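Local structure of short chain dehydrogenase (Rhodopseudomonas palustris, 3H7A) at the interface of chains A and B. The protein is a short-chain dehydrogenase of the SDR oxidoreductase family and probably moves hydride between a nicotinamide cofactor and a substrate that the structure alone does not show. Sequence-based numbering; all coordinates share one arbitrary frame. Chains: chain A/B, short chain dehydrogenase.

Contact 1: the interface of chains A and B. Residues chain A 115, 161-162, 164-165; chain B 107, 153, 157.
B:Ser157 reaches across to A:Gly161 and A:Val165 where the two copies of helix 153-173 pack against each other. The helices come close here. The CA of A:Gly161 lies 4.0 Å from the CA of B:Ser157, and the missing side chain at the glycine makes room for that approach. The methyl CB of A:Ala164 rests 3.7 Å from the CA of B:Ser157, beside the root of the serine side chain. Followed outwards, B:Ser157 first presents its CB, which lies 3.9 Å from the methyl CG2 of A:Val165. The side chain then points its hydroxyl away from its own backbone N (chi1 -175°), and this carries OG towards chain A. OG donates a hydrogen bond of 3.0 Å to the main-chain carbonyl O of A:Gly161. The donor sits above the carbonyl plane, 50° out of it, and the angle at the oxygen is 96°. It therefore approaches the flank of the carbonyl and misses its lone-pair directions. The carbonyl itself points along its own helix, towards the N of A:Val165. The thiol SG of A:Cys115, from helix 104-132, lies 3.3 Å from the same hydroxyl OG. This close polar neighbour may help to fix the rotation of the hydroxyl. The methyl CG2 of A:Val165 is 3.8 Å from OG as well. CG2 also meets the rim of the B:Phe107 ring, 3.8 Å from its CZ. The valine and phenylalanine side chains cross at about a right angle. The one methyl touches both the serine and the aromatic ring. B:Ala153 adds small-residue cover close to A:Val165, one turn before B:Ser157. The polar hydroxyl is thus placed in largely apolar surroundings and has a partner there. The site lets the two helices pack closely and pins one to the other, probably helping to hold the usual helix-to-helix dimer interface of this enzyme family together.

Contact 2: the interface of chains A and B. Residues chain A 68, 116, 119, 123; chain B 103-104, 107-108.
B:Phe107 and A:Phe119 stack face to face across the interface. Their planes are 3° apart and the ring centroids are 3.9 Å apart, a parallel stack with the rings slid somewhat off each other. The two side chains run past each other in opposite directions. In B:Phe107 the ring extends away from its own backbone N (chi1 -165°), and this lays it flat against its partner. A second aromatic group meets B:Phe107 differently. The indole of A:Trp116 directs its edge at the ring, with CE3 3.5 Å from CD2 of B:Phe107. Farther along that edge, CH2 of the indole lies 3.7 Å from CB of B:Asp104. Replacing B:Phe107 with an alanine is likely to leave one face of the A:Phe119 ring without its stacking mate and to open a gap beside the indole edge. Charged groups form the next layer. The guanidinium of A:Arg123 pairs through NH1 with OD1 of B:Asp104 as a salt bridge, the planes 32° apart. The modelled separation is too short to be real, so the detail of this pairing is doubtful. B:Asp104 opens its helix, and its charge is also likely to suit the positive end of that helix. A water links the two acidic side chains. It lies 2.5 Å from OE2 of A:Glu68 and 2.9 Å from OD2 of B:Asp104. These two carboxylate oxygens, A:Glu68 OE2 and B:Asp104 OD2, are 4.4 Å apart. The nearby arginine and the water probably ease the repulsion between them. Within chain A, a weak hydrogen bond of 3.3 Å runs from the indole NE1 of A:Trp116 to OE1 of A:Glu68, and may help to steady both groups. In the fold, A:Trp116, A:Phe119 and A:Arg123 follow one side of helix 104-132. They face the N-terminal turns of the same helix in chain B, and A:Glu68 flanks them from the start of helix 68-81.

Contact 1: the interface of chains A and B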
ATOM      1  N   CYS A 115      -3.788 -20.839  -4.776  1.00 15.70           N
ATOM      2  CA  CYS A 115      -2.798 -20.062  -5.525  1.00 21.48           C
ATOM      3  C   CYS A 115      -2.397 -20.783  -6.820  1.00 19.99           C
ATOM      4  O   CYS A 115      -2.635 -20.253  -7.920  1.00 27.13           O
ATOM      5  CB  CYS A 115      -1.559 -19.798  -4.671  1.00 19.84           C
ATOM      6  SG  CYS A 115      -0.274 -18.832  -5.558  1.00 22.00           S
ATOM      7  N   GLY A 161       0.077 -14.689  -2.931  1.00 17.95           N
ATOM      8  CA  GLY A 161       0.533 -15.374  -4.125  1.00 22.69           C
ATOM      9  C   GLY A 161      -0.416 -15.196  -5.289  1.00 16.37           C
ATOM     10  O   GLY A 161       0.009 -14.842  -6.384  1.00 21.21           O
ATOM     11  N   LEU A 162      -1.704 -15.406  -5.050  1.00 16.40           N
ATOM     12  CA  LEU A 162      -2.697 -15.252  -6.102  1.00 16.31           C
ATOM     13  C   LEU A 162      -2.849 -13.801  -6.578  1.00 17.16           C
ATOM     14  O   LEU A 162      -3.053 -13.540  -7.786  1.00 19.77           O
ATOM     15  CB  LEU A 162      -4.044 -15.792  -5.608  1.00 13.39           C
ATOM     16  CG  LEU A 162      -5.164 -15.762  -6.642  1.00 15.89           C
ATOM     17  CD1 LEU A 162      -4.946 -16.801  -7.684  1.00 18.17           C
ATOM     18  CD2 LEU A 162      -6.476 -15.988  -5.910  1.00 11.74           C
ATOM     19  N   ALA A 164      -0.561 -11.591  -6.660  1.00 15.01           N
ATOM     20  CA  ALA A 164       0.615 -11.357  -7.504  1.00 14.03           C
ATOM     21  C   ALA A 164       0.461 -11.921  -8.910  1.00 15.43           C
ATOM     22  O   ALA A 164       0.892 -11.294  -9.877  1.00 17.50           O
ATOM     23  CB  ALA A 164       1.806 -11.935  -6.872  1.00 15.34           C
ATOM     24  N   VAL A 165      -0.113 -13.121  -9.009  1.00 14.72           N
ATOM     25  CA  VAL A 165      -0.395 -13.758 -10.290  1.00 20.07           C
ATOM     26  C   VAL A 165      -1.329 -12.837 -11.066  1.00 16.93           C
ATOM     27  O   VAL A 165      -1.081 -12.533 -12.244  1.00 21.96           O
ATOM     28  CB  VAL A 165      -1.066 -15.155 -10.110  1.00 22.99           C
ATOM     29  CG1 VAL A 165      -1.533 -15.706 -11.437  1.00 20.60           C
ATOM     30  CG2 VAL A 165      -0.115 -16.140  -9.476  1.00 20.89           C
TER
ATOM     31  N   PHE B 107       6.786 -22.442 -12.154  1.00 20.29           N
ATOM     32  CA  PHE B 107       5.932 -21.904 -11.100  1.00 19.35           C
ATOM     33  C   PHE B 107       6.092 -22.674  -9.772  1.00 22.98           C
ATOM     34  O   PHE B 107       6.277 -22.042  -8.728  1.00 24.08           O
ATOM     35  CB  PHE B 107       4.464 -21.843 -11.551  1.00 16.86           C
ATOM     36  CG  PHE B 107       3.569 -20.960 -10.669  1.00 23.29           C
ATOM     37  CD1 PHE B 107       3.401 -19.599 -10.952  1.00 13.30           C
ATOM     38  CD2 PHE B 107       2.882 -21.497  -9.571  1.00 21.30           C
ATOM     39  CE1 PHE B 107       2.582 -18.765 -10.145  1.00 11.28           C
ATOM     40  CE2 PHE B 107       2.053 -20.697  -8.775  1.00 17.74           C
ATOM     41  CZ  PHE B 107       1.917 -19.324  -9.048  1.00 22.09           C
ATOM     42  N   ALA B 153       4.843 -13.428 -13.061  1.00 16.78           N
ATOM     43  CA  ALA B 153       3.825 -14.201 -12.311  1.00 19.07           C
ATOM     44  C   ALA B 153       4.385 -15.258 -11.366  1.00 20.72           C
ATOM     45  O   ALA B 153       3.920 -15.363 -10.231  1.00 21.27           O
ATOM     46  CB  ALA B 153       2.746 -14.805 -13.241  1.00 15.94           C
ATOM     47  N   SER B 157       4.659 -14.202  -7.361  1.00 15.59           N
ATOM     48  CA  SER B 157       3.738 -15.032  -6.551  1.00 13.86           C
ATOM     49  C   SER B 157       4.436 -15.581  -5.323  1.00 18.01           C
ATOM     50  O   SER B 157       3.913 -15.514  -4.203  1.00 18.19           O
ATOM     51  CB  SER B 157       3.164 -16.182  -7.350  1.00 16.68           C
ATOM     52  OG  SER B 157       2.204 -16.860  -6.562  1.00 15.71           O
TER

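Contact 2: the interface of chains A and B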
ATOM      1  N   GLU A  68      -3.844 -29.731 -12.006  1.00 15.37           N
ATOM      2  CA  GLU A  68      -3.691 -28.905 -13.209  1.00 15.41           C
ATOM      3  C   GLU A  68      -4.288 -29.538 -14.484  1.00 21.78           C
ATOM      4  O   GLU A  68      -4.818 -28.818 -15.336  1.00 22.30           O
ATOM      5  CB  GLU A  68      -2.213 -28.488 -13.411  1.00 15.42           C
ATOM      6  CG  GLU A  68      -1.206 -29.640 -13.622  1.00 13.91           C
ATOM      7  CD  GLU A  68      -0.630 -30.198 -12.322  1.00 30.16           C
ATOM      8  OE1 GLU A  68      -1.265 -30.031 -11.250  1.00 24.67           O
ATOM      9  OE2 GLU A  68       0.465 -30.800 -12.376  1.00 25.02           O
ATOM     10  N   TRP A 116      -1.793 -21.977  -6.675  1.00 17.46           N
ATOM     11  CA  TRP A 116      -1.457 -22.875  -7.789  1.00 13.09           C
ATOM     12  C   TRP A 116      -2.629 -23.035  -8.756  1.00 16.46           C
ATOM     13  O   TRP A 116      -2.506 -22.799  -9.964  1.00 19.51           O
ATOM     14  CB  TRP A 116      -1.085 -24.255  -7.268  1.00 11.51           C
ATOM     15  CG  TRP A 116      -0.941 -25.322  -8.303  1.00 15.02           C
ATOM     16  CD1 TRP A 116      -1.730 -26.438  -8.453  1.00 22.30           C
ATOM     17  CD2 TRP A 116       0.054 -25.394  -9.341  1.00 15.07           C
ATOM     18  NE1 TRP A 116      -1.278 -27.195  -9.505  1.00 19.61           N
ATOM     19  CE2 TRP A 116      -0.189 -26.581 -10.069  1.00 20.94           C
ATOM     20  CE3 TRP A 116       1.139 -24.579  -9.709  1.00 16.25           C
ATOM     21  CZ2 TRP A 116       0.602 -26.971 -11.159  1.00 19.08           C
ATOM     22  CZ3 TRP A 116       1.927 -24.957 -10.798  1.00 12.01           C
ATOM     23  CH2 TRP A 116       1.662 -26.154 -11.502  1.00 16.83           C
ATOM     24  N   PHE A 119      -3.319 -19.824 -10.675  1.00 18.35           N
ATOM     25  CA  PHE A 119      -2.316 -19.656 -11.720  1.00 20.41           C
ATOM     26  C   PHE A 119      -2.621 -20.496 -12.969  1.00 17.84           C
ATOM     27  O   PHE A 119      -2.605 -19.986 -14.086  1.00 23.80           O
ATOM     28  CB  PHE A 119      -0.923 -20.003 -11.184  1.00 17.44           C
ATOM     29  CG  PHE A 119       0.073 -20.284 -12.269  1.00 21.31           C
ATOM     30  CD1 PHE A 119       0.512 -19.257 -13.105  1.00 24.13           C
ATOM     31  CD2 PHE A 119       0.558 -21.575 -12.473  1.00 23.17           C
ATOM     32  CE1 PHE A 119       1.409 -19.505 -14.133  1.00 16.84           C
ATOM     33  CE2 PHE A 119       1.475 -21.835 -13.498  1.00 19.55           C
ATOM     34  CZ  PHE A 119       1.895 -20.791 -14.325  1.00 19.85           C
ATOM     35  N   ARG A 123      -3.625 -18.984 -16.533  1.00 21.29           N
ATOM     36  CA  ARG A 123      -2.787 -19.281 -17.694  0.50 21.64           C
ATOM     37  C   ARG A 123      -3.605 -19.995 -18.764  1.00 22.75           C
ATOM     38  O   ARG A 123      -3.579 -19.603 -19.937  1.00 22.71           O
ATOM     39  CB  ARG A 123      -1.521 -20.072 -17.315  0.50 24.37           C
ATOM     40  CG  ARG A 123      -0.963 -20.911 -18.470  0.50 28.45           C
ATOM     41  CD  ARG A 123       0.543 -21.149 -18.461  0.50 26.07           C
ATOM     42  NE  ARG A 123       1.032 -21.952 -17.341  0.50 25.14           N
ATOM     43  CZ  ARG A 123       0.829 -23.258 -17.176  0.50 25.03           C
ATOM     44  NH1 ARG A 123       1.333 -23.861 -16.113  0.50 29.62           N
ATOM     45  NH2 ARG A 123       0.116 -23.966 -18.045  0.50 30.80           N
TER
ATOM     46  N   THR B 103       5.833 -22.263 -17.116  1.00 22.84           N
ATOM     47  CA  THR B 103       5.513 -23.691 -17.095  1.00 22.94           C
ATOM     48  C   THR B 103       5.060 -24.105 -15.697  1.00 23.97           C
ATOM     49  O   THR B 103       5.259 -23.359 -14.730  1.00 19.09           O
ATOM     50  CB  THR B 103       6.718 -24.535 -17.549  1.00 24.44           C
ATOM     51  OG1 THR B 103       7.818 -24.309 -16.663  1.00 20.09           O
ATOM     52  CG2 THR B 103       7.154 -24.154 -18.992  1.00 17.89           C
ATOM     53  N   ASP B 104       4.394 -25.258 -15.609  1.00 23.46           N
ATOM     54  CA  ASP B 104       4.066 -25.879 -14.327  1.00 15.52           C
ATOM     55  C   ASP B 104       5.316 -26.034 -13.468  1.00 22.03           C
ATOM     56  O   ASP B 104       5.318 -25.680 -12.293  1.00 23.22           O
ATOM     57  CB  ASP B 104       3.411 -27.246 -14.546  1.00 22.55           C
ATOM     58  CG  ASP B 104       2.109 -27.153 -15.313  1.00 21.65           C
ATOM     59  OD1 ASP B 104       1.623 -26.025 -15.497  1.00 23.49           O
ATOM     60  OD2 ASP B 104       1.558 -28.203 -15.726  1.00 29.50           O
ATOM     61  N   PHE B 107       6.786 -22.442 -12.154  1.00 20.29           N
ATOM     62  CA  PHE B 107       5.932 -21.904 -11.100  1.00 19.35           C
ATOM     63  C   PHE B 107       6.092 -22.674  -9.772  1.00 22.98           C
ATOM     64  O   PHE B 107       6.277 -22.042  -8.728  1.00 24.08           O
ATOM     65  CB  PHE B 107       4.464 -21.843 -11.551  1.00 16.86           C
ATOM     66  CG  PHE B 107       3.569 -20.960 -10.669  1.00 23.29           C
ATOM     67  CD1 PHE B 107       3.401 -19.599 -10.952  1.00 13.30           C
ATOM     68  CD2 PHE B 107       2.882 -21.497  -9.571  1.00 21.30           C
ATOM     69  CE1 PHE B 107       2.582 -18.765 -10.145  1.00 11.28           C
ATOM     70  CE2 PHE B 107       2.053 -20.697  -8.775  1.00 17.74           C
ATOM     71  CZ  PHE B 107       1.917 -19.324  -9.048  1.00 22.09           C
ATOM     72  N   ARG B 108       6.029 -24.013  -9.816  1.00 22.08           N
ATOM     73  CA  ARG B 108       6.194 -24.856  -8.615  0.50 22.04           C
ATOM     74  C   ARG B 108       7.576 -24.691  -7.975  1.00 20.29           C
ATOM     75  O   ARG B 108       7.683 -24.534  -6.751  1.00 25.23           O
ATOM     76  CB  ARG B 108       5.984 -26.334  -8.956  0.50 21.23           C
ATOM     77  CG  ARG B 108       4.963 -27.068  -8.087  0.50 30.13           C
ATOM     78  CD  ARG B 108       5.499 -27.645  -6.776  0.50 29.51           C
ATOM     79  NE  ARG B 108       4.390 -28.164  -5.963  0.50 30.08           N
ATOM     80  CZ  ARG B 108       4.507 -28.706  -4.753  0.50 28.57           C
ATOM     81  NH1 ARG B 108       3.420 -29.128  -4.113  0.50 22.28           N
ATOM     82  NH2 ARG B 108       5.698 -28.823  -4.179  0.50 23.93           N
TER
HETATM   83  O   HOH W   1       1.818 -30.851 -14.480  1.00 24.07           O

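Contact 1 and contact 2 are neighbouring patches of one continuous interface, with the centres of their C-alpha atoms about 9 Å apart. B:Phe107 belongs to both, and helix 104-132 supplies residues from each chain. Contact 1 centres on helix 153-173, whereas contact 2 sets residues 116-123 of helix 104-132 in chain A against the N-terminal turns of that helix in chain B. Because the interface is two-fold symmetric, each patch recurs with the chains exchanged. Together they suggest a dimer built on these paired long helices, as is common in short-chain dehydrogenases. The deposited assembly holds four copies, which would then be a pair of such dimers.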